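Local coordinates for DBF2 kinase activator protein MOB1 (Saccharomyces cerevisiae, PDB 2HJN) that activates the mitotic exit network kinase DBF2 by binding to it, which is required for DBF2 phosphorylation by CDC15 in late anaphase, at residues A[52-56]-A[185-189]; A[66-70]-A[210-215]. All blocks are in the same frame, centred on the assembly; numbering follows the deposited sequence.

How the contacts relate
Contact 1 is partly buried and joins the middle of helix 49-58 to the end of helix 165-187 and the residues that follow it; contact 2 lies at the surface, where the loop between helices 49-58 and 75-97 meets the last turn of helix 198-214. Their centres are 25 Å apart, and their nearest atoms about 11 Å, so they do not touch. Helix 198-214 links them: it supplies one side of contact 2, while its earlier residues cover side chains of contact 1. The chemistry follows the setting. Contact 1 is carried by aliphatic, selenomethionine and aromatic groups next to a zinc ligand, whereas contact 2 combines valine and phenylalanine packing with a water bridge.

Contact 1 (A[52-56]-A[185-189]); sequences IVEMT and YCHHF. With ZN (zinc ion), chain B.
The selenomethionine M55 and F189 run past each other in opposite directions, bringing M55 CG to 3.7 Å from F189 CD2. The M55 chain is extended as far as SE and then bends (chi3 49°), which returns CE toward F189 CB, 3.9 Å away. SE lies 5.0 Å from the centroid of the F189 ring and 64° off its normal, an oblique Met-aromatic contact. T56 OG1 sits over one face of the same ring, displaced toward the rim, and also approaches Y185 CD2 at 3.6 Å; the T56 and Y185 side chains cross nearly at right angles. This hydroxyl makes a weak bond to I52 O one turn back. At the other end, I52 CD1 rests on C186 CB at 3.9 Å, while I52 CG2 faces Y185 O. An alanine in place of F189 would probably leave the M55 side chain without its aromatic partner and open a gap under T56 OG1. H188, just before F189, binds zinc through NE2 at 2.1 Å alongside C101, C106 and H183. N202 OD1 of helix 198-214 accepts a hydrogen bond from the Y185 hydroxyl, F189 also packs against L201, and L229 of helix 227-233 covers T56.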
loop_
_atom_site.group_PDB
_atom_site.type_symbol
_atom_site.label_atom_id
_atom_site.label_comp_id
_atom_site.label_asym_id
_atom_site.label_seq_id
_atom_site.Cartn_x
_atom_site.Cartn_y
_atom_site.Cartn_z
ATOM N N ILE A 52 4.252 -5.605 -21.841
ATOM C CA ILE A 52 3.610 -5.116 -20.628
ATOM C C ILE A 52 2.208 -5.716 -20.406
ATOM O O ILE A 52 1.924 -6.217 -19.305
ATOM C CB ILE A 52 3.646 -3.579 -20.528
ATOM C CG1 ILE A 52 5.095 -3.143 -20.240
ATOM C CG2 ILE A 52 2.607 -3.094 -19.474
ATOM C CD1 ILE A 52 5.503 -1.816 -20.864
ATOM N N VAL A 53 1.353 -5.707 -21.434
ATOM C CA VAL A 53 -0.013 -6.266 -21.292
ATOM C C VAL A 53 -0.074 -7.795 -20.980
ATOM O O VAL A 53 -0.966 -8.261 -20.251
ATOM C CB VAL A 53 -0.924 -5.887 -22.501
ATOM C CG1 VAL A 53 -2.288 -6.592 -22.413
ATOM C CG2 VAL A 53 -1.117 -4.348 -22.586
ATOM N N GLU A 54 0.853 -8.574 -21.531
ATOM C CA GLU A 54 0.885 -10.008 -21.275
ATOM C C GLU A 54 1.328 -10.351 -19.855
ATOM O O GLU A 54 0.807 -11.266 -19.251
ATOM C CB GLU A 54 1.796 -10.674 -22.259
HETATM N N MSE A 55 2.334 -9.646 -19.357
HETATM C CA MSE A 55 2.726 -9.695 -17.935
HETATM C C MSE A 55 1.579 -9.364 -16.980
HETATM O O MSE A 55 1.455 -9.998 -15.930
HETATM C CB MSE A 55 3.863 -8.694 -17.696
HETATM C CG MSE A 55 4.357 -8.578 -16.261
HETATM SE SE MSE A 55 5.699 -7.136 -16.217
HETATM C CE MSE A 55 4.729 -5.760 -17.145
ATOM N N THR A 56 0.782 -8.343 -17.339
ATOM C CA THR A 56 -0.404 -7.954 -16.568
ATOM C C THR A 56 -1.495 -9.028 -16.475
ATOM O O THR A 56 -2.054 -9.274 -15.405
ATOM C CB THR A 56 -1.038 -6.656 -17.102
ATOM O OG1 THR A 56 -0.152 -5.559 -16.838
ATOM C CG2 THR A 56 -2.371 -6.394 -16.402
ATOM N N TYR A 185 2.284 0.863 -14.485
ATOM C CA TYR A 185 2.178 -0.381 -15.270
ATOM C C TYR A 185 3.389 -0.585 -16.161
ATOM O O TYR A 185 3.898 -1.705 -16.293
ATOM C CB TYR A 185 0.923 -0.294 -16.173
ATOM C CG TYR A 185 -0.311 -0.892 -15.570
ATOM C CD1 TYR A 185 -1.379 -0.077 -15.173
ATOM C CD2 TYR A 185 -0.404 -2.282 -15.348
ATOM C CE1 TYR A 185 -2.526 -0.629 -14.592
ATOM C CE2 TYR A 185 -1.537 -2.840 -14.758
ATOM C CZ TYR A 185 -2.599 -2.006 -14.380
ATOM O OH TYR A 185 -3.762 -2.542 -13.820
ATOM N N CYS A 186 3.834 0.488 -16.832
ATOM C CA CYS A 186 4.949 0.400 -17.800
ATOM C C CYS A 186 6.359 0.401 -17.158
ATOM O O CYS A 186 7.322 -0.118 -17.755
ATOM C CB CYS A 186 4.858 1.489 -18.870
ATOM S SG CYS A 186 3.341 1.419 -19.848
ATOM N N HIS A 187 6.493 0.942 -15.959
ATOM C CA HIS A 187 7.811 0.999 -15.334
ATOM C C HIS A 187 7.999 0.397 -13.943
ATOM O O HIS A 187 9.149 0.174 -13.516
ATOM C CB HIS A 187 8.373 2.429 -15.497
ATOM C CG HIS A 187 8.454 2.830 -16.947
ATOM N ND1 HIS A 187 9.435 2.355 -17.780
ATOM C CD2 HIS A 187 7.596 3.521 -17.740
ATOM C CE1 HIS A 187 9.237 2.812 -19.003
ATOM N NE2 HIS A 187 8.108 3.497 -19.009
ATOM N N HIS A 188 6.893 0.092 -13.243
ATOM C CA HIS A 188 7.019 -0.493 -11.886
ATOM C C HIS A 188 6.226 -1.766 -11.615
ATOM O O HIS A 188 6.056 -2.144 -10.459
ATOM C CB HIS A 188 6.728 0.589 -10.820
ATOM C CG HIS A 188 7.674 1.753 -10.910
ATOM N ND1 HIS A 188 8.999 1.657 -10.546
ATOM C CD2 HIS A 188 7.527 2.976 -11.473
ATOM C CE1 HIS A 188 9.611 2.801 -10.798
ATOM N NE2 HIS A 188 8.738 3.627 -11.354
ATOM N N PHE A 189 5.720 -2.421 -12.652
ATOM C CA PHE A 189 4.826 -3.581 -12.383
ATOM C C PHE A 189 5.517 -4.712 -11.639
ATOM O O PHE A 189 4.848 -5.385 -10.854
ATOM C CB PHE A 189 4.139 -4.104 -13.637
ATOM C CG PHE A 189 2.969 -5.075 -13.384
ATOM C CD1 PHE A 189 1.662 -4.594 -13.146
ATOM C CD2 PHE A 189 3.143 -6.470 -13.464
ATOM C CE1 PHE A 189 0.584 -5.488 -12.915
ATOM C CE2 PHE A 189 2.064 -7.341 -13.218
ATOM C CZ PHE A 189 0.795 -6.860 -12.958
HETATM ZN ZN ZN B . 9.294 5.528 -11.946
#

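Contact 2 (A[66-70]-A[210-215])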
loop_
_atom_site.group_PDB
_atom_site.type_symbol
_atom_site.label_atom_id
_atom_site.label_comp_id
_atom_site.label_asym_id
_atom_site.label_seq_id
_atom_site.Cartn_x
_atom_site.Cartn_y
_atom_site.Cartn_z
ATOM N N ALA A 66 -19.273 -0.310 -8.114
ATOM C CA ALA A 66 -20.186 0.853 -8.025
ATOM C C ALA A 66 -19.948 1.925 -9.101
ATOM O O ALA A 66 -19.081 2.796 -8.899
ATOM C CB ALA A 66 -20.094 1.499 -6.638
ATOM N N VAL A 67 -20.705 1.880 -10.214
ATOM C CA VAL A 67 -20.498 2.833 -11.339
ATOM C C VAL A 67 -21.717 3.735 -11.734
ATOM O O VAL A 67 -21.628 4.998 -11.793
ATOM C CB VAL A 67 -19.859 2.111 -12.582
ATOM C CG1 VAL A 67 -19.752 2.998 -13.715
ATOM C CG2 VAL A 67 -18.451 1.635 -12.273
ATOM N N LYS A 68 -22.861 3.098 -11.997
ATOM C CA LYS A 68 -24.110 3.837 -12.292
ATOM C C LYS A 68 -24.517 4.824 -11.178
ATOM O O LYS A 68 -24.408 4.542 -9.985
ATOM C CB LYS A 68 -25.265 2.848 -12.510
ATOM C CG LYS A 68 -25.356 2.317 -13.904
ATOM C CD LYS A 68 -26.411 1.217 -13.968
ATOM C CE LYS A 68 -26.790 0.886 -15.415
ATOM N NZ LYS A 68 -27.287 -0.529 -15.533
ATOM N N LEU A 69 -24.997 5.979 -11.588
ATOM C CA LEU A 69 -25.584 6.943 -10.664
ATOM C C LEU A 69 -26.850 6.358 -10.025
ATOM O O LEU A 69 -27.800 6.042 -10.749
ATOM C CB LEU A 69 -25.910 8.242 -11.450
ATOM C CG LEU A 69 -26.510 9.417 -10.677
ATOM C CD1 LEU A 69 -25.528 9.831 -9.558
ATOM C CD2 LEU A 69 -26.763 10.561 -11.668
ATOM N N PRO A 70 -26.886 6.217 -8.679
ATOM C CA PRO A 70 -28.121 5.722 -8.033
ATOM C C PRO A 70 -29.273 6.707 -8.149
ATOM O O PRO A 70 -29.057 7.925 -8.152
ATOM C CB PRO A 70 -27.717 5.563 -6.555
ATOM C CG PRO A 70 -26.181 5.605 -6.550
ATOM C CD PRO A 70 -25.825 6.485 -7.691
ATOM N N LEU A 210 -14.058 1.838 -16.088
ATOM C CA LEU A 210 -15.509 1.665 -16.212
ATOM C C LEU A 210 -16.287 2.920 -15.830
ATOM O O LEU A 210 -17.276 3.278 -16.494
ATOM C CB LEU A 210 -16.000 0.470 -15.376
ATOM C CG LEU A 210 -15.550 -0.883 -15.900
ATOM C CD1 LEU A 210 -15.768 -1.961 -14.817
ATOM C CD2 LEU A 210 -16.338 -1.187 -17.193
ATOM N N PHE A 211 -15.814 3.597 -14.780
ATOM C CA PHE A 211 -16.439 4.826 -14.277
ATOM C C PHE A 211 -16.350 5.945 -15.328
ATOM O O PHE A 211 -17.360 6.579 -15.663
ATOM C CB PHE A 211 -15.822 5.229 -12.935
ATOM C CG PHE A 211 -16.630 6.231 -12.180
ATOM C CD1 PHE A 211 -17.553 5.818 -11.228
ATOM C CD2 PHE A 211 -16.460 7.585 -12.407
ATOM C CE1 PHE A 211 -18.319 6.718 -10.551
ATOM C CE2 PHE A 211 -17.238 8.507 -11.721
ATOM C CZ PHE A 211 -18.162 8.063 -10.794
ATOM N N ALA A 212 -15.161 6.142 -15.900
ATOM C CA ALA A 212 -14.974 7.058 -17.004
ATOM C C ALA A 212 -15.832 6.749 -18.242
ATOM O O ALA A 212 -16.300 7.675 -18.912
ATOM C CB ALA A 212 -13.511 7.122 -17.386
ATOM N N GLN A 213 -16.009 5.471 -18.572
ATOM C CA GLN A 213 -16.855 5.062 -19.715
ATOM C C GLN A 213 -18.362 5.425 -19.470
ATOM O O GLN A 213 -18.994 6.057 -20.313
ATOM C CB GLN A 213 -16.643 3.563 -19.996
ATOM C CG GLN A 213 -17.487 2.946 -21.133
ATOM C CD GLN A 213 -17.500 1.414 -21.097
ATOM O OE1 GLN A 213 -17.089 0.772 -22.059
ATOM N NE2 GLN A 213 -17.972 0.827 -19.986
ATOM N N GLU A 214 -18.899 5.046 -18.312
ATOM C CA GLU A 214 -20.291 5.308 -17.922
ATOM C C GLU A 214 -20.721 6.773 -18.096
ATOM O O GLU A 214 -21.898 7.050 -18.387
ATOM C CB GLU A 214 -20.520 4.893 -16.471
ATOM C CG GLU A 214 -21.938 5.190 -15.924
ATOM C CD GLU A 214 -23.059 4.431 -16.666
ATOM O OE1 GLU A 214 -22.827 3.284 -17.075
ATOM O OE2 GLU A 214 -24.173 4.982 -16.809
ATOM N N PHE A 215 -19.774 7.692 -17.895
ATOM C CA PHE A 215 -20.063 9.124 -17.952
ATOM C C PHE A 215 -19.377 9.861 -19.086
ATOM O O PHE A 215 -19.410 11.092 -19.133
ATOM C CB PHE A 215 -19.737 9.766 -16.595
ATOM C CG PHE A 215 -20.543 9.205 -15.484
ATOM C CD1 PHE A 215 -21.860 9.627 -15.280
ATOM C CD2 PHE A 215 -20.015 8.204 -14.664
ATOM C CE1 PHE A 215 -22.597 9.105 -14.253
ATOM C CE2 PHE A 215 -20.769 7.667 -13.645
ATOM C CZ PHE A 215 -22.074 8.119 -13.434
HETATM O O HOH W 1 -25.330 6.325 -14.667
#
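E214 and L69 are joined through a water molecule, which donates to E214 OE2 at 2.8 Å and accepts from L69 N at 3.1 Å. The carboxylate reaches this water because the E214 chain turns about its CB-CG bond (chi2 62°). K68 CG passes 4.1 Å from E214 OE2, whereas K68 NZ and E214 OE1 stay 6.1 Å apart, making at most a long-range attraction. The apolar part centres on V67: CG1, anti to the backbone N (chi1 175°), presses on E214 CB at 3.4 Å, and CG2 meets L210 CB, the two side chains crossing at about a right angle. In the largely helical Mob1/phocein fold, the loop leading into helix 75-97 is thereby laid along the last turn of helix 198-214, ahead of F215, where the chain leaves helical geometry. V67 O comes up to the edge of the F215 ring, 3.4 Å from F215 CE2, and is hydrogen-bonded by the W78 indole N-H. L69 N lies at the same ring's edge, and E214 CG sits over one of its faces. F215 CE2 in turn covers one face of F211, whose ring stacks with H82 and meets F86 edge-to-face on helix 75-97, while H207 of helix 198-214 hydrogen-bonds A66 O.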